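Local coordinates for protein ectonucleoside triphosphate diphosphohydrolase 4 (Homo sapiens, PDB 6WG5) that belongs to the GDA1/CD39 nucleoside phosphatase family, whose members share the actin-like ATPase fold, and carries an N-linked glycan, at residues R289-R293 with T351-N357. Sequence-based numbering, arbitrary orientation.
Sequences RYEDR and TIQPFMN. With NAG (2-acetamido-2-deoxy-beta-D-glucopyranose), chain B.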
loop_
_atom_site.group_PDB
_atom_site.type_symbol
_atom_site.label_atom_id
_atom_site.label_comp_id
_atom_site.label_asym_id
_atom_site.label_seq_id
_atom_site.Cartn_x
_atom_site.Cartn_y
_atom_site.Cartn_z
ATOM N N ARG A 289 -9.178 -19.435 5.370
ATOM C CA ARG A 289 -8.747 -20.595 4.597
ATOM C C ARG A 289 -8.299 -21.723 5.516
ATOM O O ARG A 289 -8.510 -22.905 5.217
ATOM C CB ARG A 289 -7.619 -20.194 3.647
ATOM C CG ARG A 289 -8.024 -19.174 2.589
ATOM C CD ARG A 289 -6.806 -18.616 1.883
ATOM N NE ARG A 289 -5.950 -19.690 1.394
ATOM C CZ ARG A 289 -4.643 -19.580 1.188
ATOM N NH1 ARG A 289 -3.959 -20.626 0.742
ATOM N NH2 ARG A 289 -4.015 -18.439 1.433
ATOM N N TYR A 290 -7.680 -21.373 6.646
ATOM C CA TYR A 290 -7.243 -22.380 7.606
ATOM C C TYR A 290 -8.438 -23.063 8.260
ATOM O O TYR A 290 -8.486 -24.296 8.355
ATOM C CB TYR A 290 -6.337 -21.725 8.652
ATOM C CG TYR A 290 -5.918 -22.628 9.791
ATOM C CD1 TYR A 290 -5.084 -23.714 9.571
ATOM C CD2 TYR A 290 -6.339 -22.378 11.089
ATOM C CE1 TYR A 290 -4.694 -24.536 10.612
ATOM C CE2 TYR A 290 -5.953 -23.190 12.134
ATOM C CZ TYR A 290 -5.130 -24.268 11.891
ATOM O OH TYR A 290 -4.746 -25.085 12.930
ATOM N N GLU A 291 -9.420 -22.278 8.709
ATOM C CA GLU A 291 -10.623 -22.865 9.289
ATOM C C GLU A 291 -11.382 -23.705 8.271
ATOM O O GLU A 291 -11.976 -24.726 8.633
ATOM C CB GLU A 291 -11.526 -21.764 9.849
ATOM C CG GLU A 291 -10.946 -21.047 11.066
ATOM C CD GLU A 291 -11.851 -19.951 11.599
ATOM O OE1 GLU A 291 -12.952 -19.756 11.042
ATOM O OE2 GLU A 291 -11.460 -19.281 12.580
ATOM N N ASP A 292 -11.371 -23.298 7.000
ATOM C CA ASP A 292 -12.051 -24.074 5.968
ATOM C C ASP A 292 -11.486 -25.485 5.877
ATOM O O ASP A 292 -12.235 -26.446 5.676
ATOM C CB ASP A 292 -11.940 -23.370 4.615
ATOM C CG ASP A 292 -12.867 -22.175 4.497
ATOM O OD1 ASP A 292 -13.840 -22.089 5.276
ATOM O OD2 ASP A 292 -12.626 -21.325 3.613
ATOM N N ARG A 293 -10.166 -25.633 6.017
ATOM C CA ARG A 293 -9.570 -26.958 5.891
ATOM C C ARG A 293 -9.801 -27.789 7.148
ATOM O O ARG A 293 -9.984 -29.008 7.061
ATOM C CB ARG A 293 -8.074 -26.852 5.585
ATOM C CG ARG A 293 -7.538 -28.067 4.837
ATOM C CD ARG A 293 -6.021 -28.091 4.751
ATOM N NE ARG A 293 -5.505 -27.320 3.621
ATOM C CZ ARG A 293 -4.217 -27.246 3.292
ATOM N NH1 ARG A 293 -3.307 -27.897 4.009
ATOM N NH2 ARG A 293 -3.834 -26.521 2.247
ATOM N N THR A 351 1.845 -25.399 10.865
ATOM C CA THR A 351 0.533 -25.817 10.383
ATOM C C THR A 351 0.075 -24.966 9.206
ATOM O O THR A 351 -0.546 -25.481 8.269
ATOM C CB THR A 351 -0.485 -25.744 11.520
ATOM O OG1 THR A 351 0.016 -26.459 12.657
ATOM C CG2 THR A 351 -1.810 -26.352 11.092
ATOM N N ILE A 352 0.367 -23.661 9.235
ATOM C CA ILE A 352 -0.145 -22.742 8.223
ATOM C C ILE A 352 0.780 -22.612 7.022
ATOM O O ILE A 352 0.435 -21.905 6.065
ATOM C CB ILE A 352 -0.406 -21.350 8.840
ATOM C CG1 ILE A 352 0.900 -20.736 9.358
ATOM C CG2 ILE A 352 -1.449 -21.465 9.951
ATOM C CD1 ILE A 352 0.731 -19.382 10.016
ATOM N N GLN A 353 1.939 -23.271 7.039
ATOM C CA GLN A 353 2.841 -23.269 5.887
ATOM C C GLN A 353 2.133 -23.542 4.567
ATOM O O GLN A 353 2.298 -22.746 3.629
ATOM C CB GLN A 353 3.951 -24.304 6.114
ATOM C CG GLN A 353 5.103 -23.809 6.958
ATOM C CD GLN A 353 6.050 -22.928 6.180
ATOM O OE1 GLN A 353 6.188 -21.742 6.466
ATOM N NE2 GLN A 353 6.711 -23.505 5.182
ATOM N N PRO A 354 1.354 -24.615 4.417
ATOM C CA PRO A 354 0.754 -24.909 3.104
ATOM C C PRO A 354 -0.044 -23.760 2.518
ATOM O O PRO A 354 -0.132 -23.640 1.289
ATOM C CB PRO A 354 -0.150 -26.116 3.399
ATOM C CG PRO A 354 0.429 -26.744 4.616
ATOM C CD PRO A 354 1.000 -25.626 5.428
ATOM N N PHE A 355 -0.629 -22.908 3.355
ATOM C CA PHE A 355 -1.540 -21.881 2.873
ATOM C C PHE A 355 -0.827 -20.716 2.204
ATOM O O PHE A 355 -1.495 -19.881 1.585
ATOM C CB PHE A 355 -2.404 -21.383 4.032
ATOM C CG PHE A 355 -3.272 -22.454 4.621
ATOM C CD1 PHE A 355 -4.548 -22.675 4.132
ATOM C CD2 PHE A 355 -2.802 -23.262 5.640
ATOM C CE1 PHE A 355 -5.344 -23.668 4.664
ATOM C CE2 PHE A 355 -3.594 -24.257 6.174
ATOM C CZ PHE A 355 -4.865 -24.461 5.684
ATOM N N MET A 356 0.501 -20.638 2.311
ATOM C CA MET A 356 1.252 -19.703 1.484
ATOM C C MET A 356 1.305 -20.154 0.032
ATOM O O MET A 356 1.600 -19.340 -0.850
ATOM C CB MET A 356 2.664 -19.534 2.036
ATOM C CG MET A 356 2.698 -18.900 3.413
ATOM S SD MET A 356 4.338 -18.324 3.868
ATOM C CE MET A 356 5.208 -19.880 4.035
ATOM N N ASN A 357 1.019 -21.428 -0.236
ATOM C CA ASN A 357 0.886 -21.928 -1.603
ATOM C C ASN A 357 2.210 -21.840 -2.360
ATOM O O ASN A 357 2.246 -21.599 -3.569
ATOM C CB ASN A 357 -0.228 -21.179 -2.343
ATOM C CG ASN A 357 -1.565 -21.882 -2.236
ATOM O OD1 ASN A 357 -1.726 -22.818 -1.454
ATOM N ND2 ASN A 357 -2.532 -21.435 -3.025
HETATM C C1 NAG B . -3.814 -22.082 -3.011
HETATM C C2 NAG B . -4.948 -21.212 -3.564
HETATM C C3 NAG B . -6.219 -22.041 -3.756
HETATM C C4 NAG B . -5.939 -23.318 -4.539
HETATM C C5 NAG B . -4.778 -24.075 -3.910
HETATM C C6 NAG B . -4.356 -25.288 -4.706
HETATM C C7 NAG B . -5.128 -18.812 -3.056
HETATM C C8 NAG B . -5.458 -17.795 -2.006
HETATM N N2 NAG B . -5.214 -20.091 -2.677
HETATM O O3 NAG B . -7.184 -21.254 -4.446
HETATM O O4 NAG B . -7.087 -24.158 -4.496
HETATM O O5 NAG B . -3.635 -23.217 -3.840
HETATM O O6 NAG B . -3.090 -25.768 -4.276
HETATM O O7 NAG B . -4.797 -18.491 -4.193
HETATM O O HOH W 1 -3.801 -24.322 0.466
#
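R293 and F355 meet because R293 sends CG anti to its backbone N (chi1 -154°) and then bends at chi3, which lays its guanidinium over one face of the F355 ring. F355 turns CG anti to its own carbonyl carbon (chi1 -62°), and its ring reaches helix 283-296. The guanidinium stacks on the ring in an off-centre cation-pi contact, with R293 CZ 4.2 Å from the F355 centroid. The edge of this guanidinium meets P354 CB. Y290 takes the opposite face of F355. Its CB lies over the rim, and its ring turns an edge toward F355 in an offset edge-to-face pair, planes at 79°. T351 CG2 touches the Y290 ring edge at CE1, 3.4 Å away. The Y290 hydroxyl bonds to D319.

R289 brings both terminal nitrogens to one backbone oxygen. R289 NH1 donates to F355 O at 2.7 Å, and R289 NH2 makes a weak bond to the same oxygen at 2.9 Å. R289 NH1 comes in somewhat tilted from the carbonyl plane. R289 NH2 also bonds to G280 O, and F281 adds a cation-pi contact. NAG C8, the acetamido methyl, lies over one face of the R289 guanidinium, 3.7 Å from R289 CZ. That sugar is covalently linked to N357 ND2, which also hydrogen-bonds N367 OD1. N357 OD1 joins R293 NH2 through a water whose bond to the arginine is weak.

The contact joins helix 283-296 to 351-357, which runs from helix 345-352 to the glycosylated N357. I352 touches Y290 with CG2 and also packs on F444 and W448 of helix 436-456. The R293 charge probably gains from the ring's pi electrons and the R289 charge from the F355 carbonyl, so each arginine has its own electron-rich partner.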